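Local structure of thymine dioxygenase (Neurospora crassa, 5C3Q) at residues Pro57-His62 and Met151-Asp156; Ala68-Leu73 and Val145-Thr150. The protein probably hydroxylates the methyl group of thymine as an iron- and 2-oxoglutarate-dependent dioxygenase of the double-stranded beta-helix fold. All coordinates share one frame; numbering follows the deposited sequence.

Contact 1: Pro57-His62 and Met151-Asp156; sequences PDFREH and MNNFFD. With EDO (1,2-ethanediol), chain L.
Phe59 reaches across from helix 57-71 and brings the CE2/CZ end of its ring up to Phe154 and Asn153 of helix 147-173. In the apolar part, Phe59 CE2 comes to 3.8 Å from Phe154 CD1, at the edge of the Phe154 ring and in its plane. The same carbon lies 3.9 Å from Phe154 CA. CG of Phe59 stands anti to the backbone N (chi1 -178°), which carries the ring across to helix 147-173. Its tip atom CZ meets Asn153 ND2 at 3.6 Å, with ring and amide planes 39° apart; the amide oxygen of Asn153 is bonded to Gln157, one turn on. These two helices lie beside the large sheet of the double-stranded beta-helix fold, and Phe154 continues onto it, touching Leu191 and meeting Phe226 edge-to-face. No hydrogen bond joins the two segments; the extended Arg60 turns its polar end to partners outside them. Its NH2 bonds to Thr251 O and to O1 of an ethanediol, probably from the crystallisation liquor (2.8 Å, 165° at the hydrogen). Cutting Arg60 back to an alanine removes the guanidinium, and Thr251 O would probably lose its NH2 donor. Pro57 packs on the diol carbons, its CD 3.8 Å from C2.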
ATOM      1  N   PRO A  57     -13.084  -1.419 -13.882  1.00 37.46           N
ATOM      2  CA  PRO A  57     -12.800  -2.809 -13.490  1.00 37.28           C
ATOM      3  C   PRO A  57     -12.173  -3.670 -14.590  1.00 37.43           C
ATOM      4  O   PRO A  57     -11.354  -4.534 -14.281  1.00 36.74           O
ATOM      5  CB  PRO A  57     -14.169  -3.371 -13.069  1.00 37.87           C
ATOM      6  CG  PRO A  57     -15.185  -2.347 -13.420  1.00 38.28           C
ATOM      7  CD  PRO A  57     -14.494  -1.044 -13.665  1.00 38.12           C
ATOM      8  N   ASP A  58     -12.544  -3.449 -15.851  1.00 38.48           N
ATOM      9  CA  ASP A  58     -11.947  -4.220 -16.949  1.00 39.09           C
ATOM     10  C   ASP A  58     -10.475  -3.855 -17.157  1.00 37.35           C
ATOM     11  O   ASP A  58      -9.669  -4.721 -17.484  1.00 37.17           O
ATOM     12  CB  ASP A  58     -12.746  -4.089 -18.255  1.00 41.15           C
ATOM     13  CG  ASP A  58     -12.699  -2.691 -18.849  1.00 42.64           C
ATOM     14  OD1 ASP A  58     -12.800  -1.707 -18.085  1.00 43.33           O
ATOM     15  OD2 ASP A  58     -12.575  -2.581 -20.089  1.00 44.25           O
ATOM     16  N   PHE A  59     -10.123  -2.587 -16.950  1.00 36.68           N
ATOM     17  CA  PHE A  59      -8.718  -2.178 -17.015  1.00 36.23           C
ATOM     18  C   PHE A  59      -7.922  -2.762 -15.846  1.00 35.52           C
ATOM     19  O   PHE A  59      -6.809  -3.241 -16.042  1.00 34.75           O
ATOM     20  CB  PHE A  59      -8.561  -0.653 -17.065  1.00 35.90           C
ATOM     21  CG  PHE A  59      -7.127  -0.200 -17.178  1.00 35.74           C
ATOM     22  CD1 PHE A  59      -6.336  -0.619 -18.242  1.00 36.22           C
ATOM     23  CD2 PHE A  59      -6.563   0.627 -16.216  1.00 34.73           C
ATOM     24  CE1 PHE A  59      -5.013  -0.218 -18.348  1.00 36.18           C
ATOM     25  CE2 PHE A  59      -5.242   1.035 -16.319  1.00 34.87           C
ATOM     26  CZ  PHE A  59      -4.466   0.610 -17.386  1.00 35.55           C
ATOM     27  N   ARG A  60      -8.499  -2.735 -14.643  1.00 35.38           N
ATOM     28  CA  ARG A  60      -7.863  -3.349 -13.464  1.00 35.51           C
ATOM     29  C   ARG A  60      -7.601  -4.840 -13.685  1.00 35.01           C
ATOM     30  O   ARG A  60      -6.535  -5.348 -13.344  1.00 33.75           O
ATOM     31  CB  ARG A  60      -8.732  -3.162 -12.215  1.00 36.30           C
ATOM     32  CG  ARG A  60      -8.339  -4.046 -11.034  1.00 37.78           C
ATOM     33  CD  ARG A  60      -9.242  -3.794  -9.842  1.00 38.91           C
ATOM     34  NE  ARG A  60      -8.974  -4.692  -8.721  1.00 39.75           N
ATOM     35  CZ  ARG A  60      -9.525  -4.580  -7.512  1.00 39.93           C
ATOM     36  NH1 ARG A  60      -9.215  -5.452  -6.562  1.00 39.89           N
ATOM     37  NH2 ARG A  60     -10.383  -3.599  -7.240  1.00 39.91           N
ATOM     38  N   GLU A  61      -8.585  -5.533 -14.250  1.00 35.42           N
ATOM     39  CA  GLU A  61      -8.450  -6.955 -14.571  1.00 36.13           C
ATOM     40  C   GLU A  61      -7.284  -7.194 -15.544  1.00 35.05           C
ATOM     41  O   GLU A  61      -6.487  -8.111 -15.357  1.00 33.84           O
ATOM     42  CB  GLU A  61      -9.757  -7.478 -15.169  1.00 38.64           C
ATOM     43  CG  GLU A  61      -9.922  -8.985 -15.112  1.00 40.93           C
ATOM     44  CD  GLU A  61     -11.257  -9.445 -15.672  1.00 43.76           C
ATOM     45  OE1 GLU A  61     -12.268  -8.721 -15.509  1.00 45.79           O
ATOM     46  OE2 GLU A  61     -11.298 -10.539 -16.274  1.00 45.94           O
ATOM     47  N   HIS A  62      -7.197  -6.352 -16.570  1.00 34.42           N
ATOM     48  CA  HIS A  62      -6.095  -6.386 -17.532  1.00 34.19           C
ATOM     49  C   HIS A  62      -4.739  -6.142 -16.852  1.00 32.54           C
ATOM     50  O   HIS A  62      -3.768  -6.848 -17.129  1.00 32.48           O
ATOM     51  CB  HIS A  62      -6.334  -5.352 -18.639  1.00 35.20           C
ATOM     52  CG  HIS A  62      -5.194  -5.214 -19.601  1.00 36.68           C
ATOM     53  ND1 HIS A  62      -4.821  -6.224 -20.463  1.00 37.96           N
ATOM     54  CD2 HIS A  62      -4.354  -4.181 -19.845  1.00 36.67           C
ATOM     55  CE1 HIS A  62      -3.798  -5.818 -21.194  1.00 38.25           C
ATOM     56  NE2 HIS A  62      -3.495  -4.582 -20.838  1.00 37.71           N
ATOM     57  N   MET A 151       1.339  -0.521 -17.396  1.00 29.24           N
ATOM     58  CA  MET A 151       1.733  -0.126 -16.044  1.00 28.49           C
ATOM     59  C   MET A 151       1.903   1.383 -15.888  1.00 28.28           C
ATOM     60  O   MET A 151       1.570   1.931 -14.842  1.00 27.90           O
ATOM     61  CB  MET A 151       3.016  -0.850 -15.620  1.00 28.32           C
ATOM     62  CG  MET A 151       2.837  -2.350 -15.458  1.00 28.43           C
ATOM     63  SD  MET A 151       1.538  -2.742 -14.272  1.00 28.13           S
ATOM     64  CE  MET A 151       1.165  -4.437 -14.700  1.00 28.35           C
ATOM     65  N   ASN A 152       2.417   2.052 -16.917  1.00 29.06           N
ATOM     66  CA  ASN A 152       2.508   3.518 -16.899  1.00 29.41           C
ATOM     67  C   ASN A 152       1.128   4.175 -16.899  1.00 29.12           C
ATOM     68  O   ASN A 152       0.906   5.161 -16.195  1.00 28.74           O
ATOM     69  CB  ASN A 152       3.339   4.032 -18.078  1.00 30.30           C
ATOM     70  CG  ASN A 152       4.829   3.901 -17.839  1.00 30.85           C
ATOM     71  OD1 ASN A 152       5.282   3.788 -16.700  1.00 30.12           O
ATOM     72  ND2 ASN A 152       5.603   3.923 -18.916  1.00 32.01           N
ATOM     73  N   ASN A 153       0.214   3.623 -17.693  1.00 29.55           N
ATOM     74  CA  ASN A 153      -1.182   4.061 -17.703  1.00 29.62           C
ATOM     75  C   ASN A 153      -1.795   3.891 -16.317  1.00 28.07           C
ATOM     76  O   ASN A 153      -2.378   4.824 -15.769  1.00 27.74           O
ATOM     77  CB  ASN A 153      -1.976   3.255 -18.740  1.00 31.42           C
ATOM     78  CG  ASN A 153      -3.389   3.774 -18.946  1.00 32.76           C
ATOM     79  OD1 ASN A 153      -3.837   4.707 -18.283  1.00 34.44           O
ATOM     80  ND2 ASN A 153      -4.101   3.165 -19.881  1.00 34.26           N
ATOM     81  N   PHE A 154      -1.632   2.705 -15.741  1.00 26.95           N
ATOM     82  CA  PHE A 154      -2.144   2.431 -14.397  1.00 25.86           C
ATOM     83  C   PHE A 154      -1.523   3.361 -13.355  1.00 25.17           C
ATOM     84  O   PHE A 154      -2.230   3.887 -12.496  1.00 25.23           O
ATOM     85  CB  PHE A 154      -1.905   0.972 -14.017  1.00 25.46           C
ATOM     86  CG  PHE A 154      -2.624   0.547 -12.768  1.00 24.93           C
ATOM     87  CD1 PHE A 154      -4.010   0.469 -12.744  1.00 25.04           C
ATOM     88  CD2 PHE A 154      -1.917   0.215 -11.622  1.00 24.25           C
ATOM     89  CE1 PHE A 154      -4.677   0.076 -11.598  1.00 24.70           C
ATOM     90  CE2 PHE A 154      -2.579  -0.180 -10.472  1.00 24.14           C
ATOM     91  CZ  PHE A 154      -3.962  -0.253 -10.462  1.00 24.18           C
ATOM     92  N   PHE A 155      -0.213   3.575 -13.446  1.00 25.08           N
ATOM     93  CA  PHE A 155       0.495   4.489 -12.538  1.00 24.89           C
ATOM     94  C   PHE A 155      -0.160   5.878 -12.515  1.00 25.68           C
ATOM     95  O   PHE A 155      -0.426   6.425 -11.443  1.00 25.24           O
ATOM     96  CB  PHE A 155       1.977   4.601 -12.940  1.00 24.63           C
ATOM     97  CG  PHE A 155       2.824   5.386 -11.968  1.00 23.83           C
ATOM     98  CD1 PHE A 155       2.841   6.773 -11.999  1.00 23.95           C
ATOM     99  CD2 PHE A 155       3.616   4.735 -11.036  1.00 23.24           C
ATOM    100  CE1 PHE A 155       3.619   7.497 -11.108  1.00 23.68           C
ATOM    101  CE2 PHE A 155       4.397   5.452 -10.143  1.00 22.87           C
ATOM    102  CZ  PHE A 155       4.400   6.834 -10.180  1.00 22.99           C
ATOM    103  N   ASP A 156      -0.423   6.430 -13.697  1.00 26.79           N
ATOM    104  CA  ASP A 156      -1.006   7.776 -13.825  1.00 28.11           C
ATOM    105  C   ASP A 156      -2.464   7.852 -13.354  1.00 27.57           C
ATOM    106  O   ASP A 156      -2.882   8.862 -12.790  1.00 26.68           O
ATOM    107  CB  ASP A 156      -0.878   8.286 -15.266  1.00 29.69           C
ATOM    108  CG  ASP A 156       0.568   8.575 -15.656  1.00 31.38           C
ATOM    109  OD1 ASP A 156       1.422   8.697 -14.747  1.00 32.56           O
ATOM    110  OD2 ASP A 156       0.856   8.685 -16.866  1.00 33.14           O
TER
HETATM  111  C1  EDO L 408     -11.991  -2.043  -9.866  1.00 58.28           C
HETATM  112  O1  EDO L 408     -11.153  -1.469  -8.858  1.00 59.17           O
HETATM  113  C2  EDO L 408     -13.193  -1.143 -10.073  1.00 58.55           C
HETATM  114  O2  EDO L 408     -12.750   0.213 -10.186  1.00 59.22           O

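Contact 2: Ala68-Leu73 and Val145-Thr150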
ATOM      1  N   ALA A  68       0.513 -10.788 -13.689  1.00 30.26           N
ATOM      2  CA  ALA A  68       0.673 -12.243 -13.659  1.00 30.90           C
ATOM      3  C   ALA A  68       1.634 -12.720 -14.750  1.00 31.62           C
ATOM      4  O   ALA A  68       2.402 -13.654 -14.540  1.00 32.06           O
ATOM      5  CB  ALA A  68      -0.677 -12.934 -13.804  1.00 31.26           C
ATOM      6  N   LYS A  69       1.597 -12.067 -15.907  1.00 32.22           N
ATOM      7  CA  LYS A  69       2.505 -12.401 -17.006  1.00 32.97           C
ATOM      8  C   LYS A  69       3.959 -12.056 -16.681  1.00 32.51           C
ATOM      9  O   LYS A  69       4.868 -12.779 -17.086  1.00 32.95           O
ATOM     10  CB  LYS A  69       2.059 -11.728 -18.308  1.00 33.73           C
ATOM     11  CG  LYS A  69       0.818 -12.368 -18.912  1.00 34.93           C
ATOM     12  CD  LYS A  69       0.247 -11.539 -20.049  1.00 36.03           C
ATOM     13  CE  LYS A  69      -1.035 -12.156 -20.587  1.00 37.16           C
ATOM     14  NZ  LYS A  69      -1.417 -11.571 -21.902  1.00 38.31           N
ATOM     15  N   PHE A  70       4.186 -10.971 -15.942  1.00 31.52           N
ATOM     16  CA  PHE A  70       5.547 -10.640 -15.516  1.00 31.01           C
ATOM     17  C   PHE A  70       6.117 -11.699 -14.580  1.00 30.92           C
ATOM     18  O   PHE A  70       7.252 -12.123 -14.744  1.00 30.41           O
ATOM     19  CB  PHE A  70       5.622  -9.282 -14.817  1.00 29.97           C
ATOM     20  CG  PHE A  70       6.973  -8.996 -14.222  1.00 29.65           C
ATOM     21  CD1 PHE A  70       7.981  -8.432 -14.994  1.00 30.10           C
ATOM     22  CD2 PHE A  70       7.253  -9.329 -12.902  1.00 29.01           C
ATOM     23  CE1 PHE A  70       9.231  -8.182 -14.452  1.00 30.00           C
ATOM     24  CE2 PHE A  70       8.501  -9.085 -12.356  1.00 28.81           C
ATOM     25  CZ  PHE A  70       9.490  -8.507 -13.130  1.00 29.36           C
ATOM     26  N   PHE A  71       5.340 -12.105 -13.581  1.00 31.12           N
ATOM     27  CA  PHE A  71       5.852 -13.028 -12.568  1.00 31.83           C
ATOM     28  C   PHE A  71       6.042 -14.449 -13.111  1.00 34.32           C
ATOM     29  O   PHE A  71       6.793 -15.238 -12.535  1.00 34.60           O
ATOM     30  CB  PHE A  71       4.979 -12.995 -11.308  1.00 30.69           C
ATOM     31  CG  PHE A  71       5.112 -11.710 -10.529  1.00 29.34           C
ATOM     32  CD1 PHE A  71       6.298 -11.411  -9.869  1.00 28.64           C
ATOM     33  CD2 PHE A  71       4.071 -10.793 -10.477  1.00 28.45           C
ATOM     34  CE1 PHE A  71       6.440 -10.230  -9.163  1.00 27.91           C
ATOM     35  CE2 PHE A  71       4.204  -9.609  -9.764  1.00 27.63           C
ATOM     36  CZ  PHE A  71       5.389  -9.329  -9.109  1.00 27.26           C
ATOM     37  N   LYS A  72       5.387 -14.753 -14.231  1.00 36.93           N
ATOM     38  CA  LYS A  72       5.607 -16.014 -14.955  1.00 39.60           C
ATOM     39  C   LYS A  72       6.941 -16.056 -15.711  1.00 40.55           C
ATOM     40  O   LYS A  72       7.346 -17.117 -16.174  1.00 41.05           O
ATOM     41  CB  LYS A  72       4.458 -16.284 -15.931  1.00 41.03           C
ATOM     42  CG  LYS A  72       3.207 -16.828 -15.263  1.00 42.17           C
ATOM     43  CD  LYS A  72       2.067 -16.984 -16.258  1.00 43.63           C
ATOM     44  CE  LYS A  72       0.940 -17.821 -15.677  1.00 44.49           C
ATOM     45  NZ  LYS A  72      -0.151 -18.036 -16.664  1.00 45.77           N
ATOM     46  N   LEU A  73       7.604 -14.909 -15.853  1.00 41.12           N
ATOM     47  CA  LEU A  73       8.960 -14.860 -16.409  1.00 41.93           C
ATOM     48  C   LEU A  73       9.914 -15.773 -15.638  1.00 42.29           C
ATOM     49  O   LEU A  73       9.739 -15.982 -14.435  1.00 40.95           O
ATOM     50  CB  LEU A  73       9.523 -13.429 -16.383  1.00 41.57           C
ATOM     51  CG  LEU A  73       9.753 -12.620 -17.668  1.00 42.54           C
ATOM     52  CD1 LEU A  73       8.892 -13.044 -18.852  1.00 43.52           C
ATOM     53  CD2 LEU A  73       9.570 -11.138 -17.369  1.00 41.51           C
ATOM     54  N   VAL A 145       4.614  -7.948 -24.241  1.00 44.14           N
ATOM     55  CA  VAL A 145       4.343  -6.841 -25.153  1.00 43.14           C
ATOM     56  C   VAL A 145       3.143  -6.082 -24.596  1.00 41.34           C
ATOM     57  O   VAL A 145       2.068  -6.653 -24.423  1.00 41.50           O
ATOM     58  CB  VAL A 145       4.050  -7.319 -26.592  1.00 44.64           C
ATOM     59  CG1 VAL A 145       3.633  -6.153 -27.478  1.00 45.01           C
ATOM     60  CG2 VAL A 145       5.270  -8.016 -27.180  1.00 45.54           C
ATOM     61  N   GLY A 146       3.344  -4.801 -24.297  1.00 39.35           N
ATOM     62  CA  GLY A 146       2.307  -3.968 -23.695  1.00 37.76           C
ATOM     63  C   GLY A 146       2.479  -3.776 -22.198  1.00 35.63           C
ATOM     64  O   GLY A 146       1.732  -3.013 -21.588  1.00 35.01           O
ATOM     65  N   PHE A 147       3.459  -4.461 -21.605  1.00 34.71           N
ATOM     66  CA  PHE A 147       3.691  -4.398 -20.158  1.00 32.91           C
ATOM     67  C   PHE A 147       3.939  -2.971 -19.679  1.00 32.45           C
ATOM     68  O   PHE A 147       3.288  -2.510 -18.742  1.00 31.23           O
ATOM     69  CB  PHE A 147       4.866  -5.292 -19.738  1.00 32.59           C
ATOM     70  CG  PHE A 147       5.134  -5.281 -18.252  1.00 31.28           C
ATOM     71  CD1 PHE A 147       4.401  -6.088 -17.395  1.00 30.47           C
ATOM     72  CD2 PHE A 147       6.111  -4.448 -17.708  1.00 30.82           C
ATOM     73  CE1 PHE A 147       4.633  -6.071 -16.026  1.00 29.47           C
ATOM     74  CE2 PHE A 147       6.350  -4.429 -16.340  1.00 29.80           C
ATOM     75  CZ  PHE A 147       5.610  -5.242 -15.499  1.00 29.28           C
ATOM     76  N   LYS A 148       4.879  -2.278 -20.319  1.00 32.62           N
ATOM     77  CA  LYS A 148       5.235  -0.922 -19.902  1.00 33.01           C
ATOM     78  C   LYS A 148       4.065   0.047 -20.046  1.00 32.77           C
ATOM     79  O   LYS A 148       3.763   0.798 -19.118  1.00 31.50           O
ATOM     80  CB  LYS A 148       6.430  -0.388 -20.697  1.00 34.34           C
ATOM     81  CG  LYS A 148       6.830   1.034 -20.312  1.00 34.57           C
ATOM     82  CD  LYS A 148       7.685   1.711 -21.372  1.00 36.03           C
ATOM     83  CE  LYS A 148       9.158   1.427 -21.168  1.00 36.52           C
ATOM     84  NZ  LYS A 148       9.970   1.949 -22.302  1.00 38.15           N
ATOM     85  N   SER A 149       3.423   0.032 -21.211  1.00 33.42           N
ATOM     86  CA  SER A 149       2.331   0.962 -21.504  1.00 33.88           C
ATOM     87  C   SER A 149       1.145   0.763 -20.560  1.00 32.58           C
ATOM     88  O   SER A 149       0.504   1.726 -20.149  1.00 32.11           O
ATOM     89  CB  SER A 149       1.873   0.814 -22.956  1.00 35.16           C
ATOM     90  OG  SER A 149       1.510  -0.529 -23.238  1.00 36.44           O
ATOM     91  N   THR A 150       0.862  -0.492 -20.228  1.00 32.20           N
ATOM     92  CA  THR A 150      -0.184  -0.830 -19.269  1.00 31.35           C
ATOM     93  C   THR A 150       0.128  -0.263 -17.882  1.00 30.07           C
ATOM     94  O   THR A 150      -0.716   0.398 -17.272  1.00 29.37           O
ATOM     95  CB  THR A 150      -0.362  -2.360 -19.171  1.00 31.70           C
ATOM     96  OG1 THR A 150      -0.828  -2.866 -20.430  1.00 32.60           O
ATOM     97  CG2 THR A 150      -1.357  -2.740 -18.078  1.00 31.44           C
TER
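The rings of Phe70 and Phe147 run nearly parallel, planes at 26°, but are offset so that little of one ring covers the other, their centroids 5.5 Å from each other. The closest touch is instead between Phe147 CE1 and Phe70 CB, at 3.6 Å. Next to it, Phe147 CZ lies 4.0 Å from Phe70 CD1. Within its own helix Phe70 places CD2 over the centre of the Phe71 ring, 3.8 Å above that plane, and Phe71 CE1 lies in plane at the Phe70 edge. With CG opposite the backbone N in each phenylalanine (chi1 173° and -179°), both rings point toward the other helix. Gly146 is the N-cap of helix 147-173; a side chain at its backbone angles would collide with the carbonyl O of Val145. Its own O takes three donors: Thr150 N, Thr150 OG1 at 2.8 Å and Ser149 OG at 3.0 Å, the two hydroxyls lying out of the carbonyl plane on opposite sides of it. The carboxylate of Glu140 binds Gly146 N and Lys148 N, holding the first turn. Around the aromatic pair, Phe70 meets Tyr123 of strand 121-125 and Pro138, while Phe147 packs on Thr66 of helix 57-71 and on Leu193 of strand 190-200.

Contacts 1 and 2 join the same two helices, 57-71 and 147-173, at places whose centres are 12 Å apart; the order of the segments is reversed, so the helices run in broadly opposed senses. They also touch directly: His62 NE2 of contact 1 lies 3.2 Å from Thr150 OG1 of contact 2, a probable hydrogen bond, and Phe59 CZ packs 3.8 Å from Thr150 O. Strand 190-200 borders both and carries Arg192, which binds 2-oxoglutarate and lines the thymine pocket. The side chain of Arg192 is about 9 Å from that of Phe154 and about 10 Å from that of Phe70. The side chain of Phe154 is about 13 Å from the bound 2-oxoglutarate, so it does not touch the ligand.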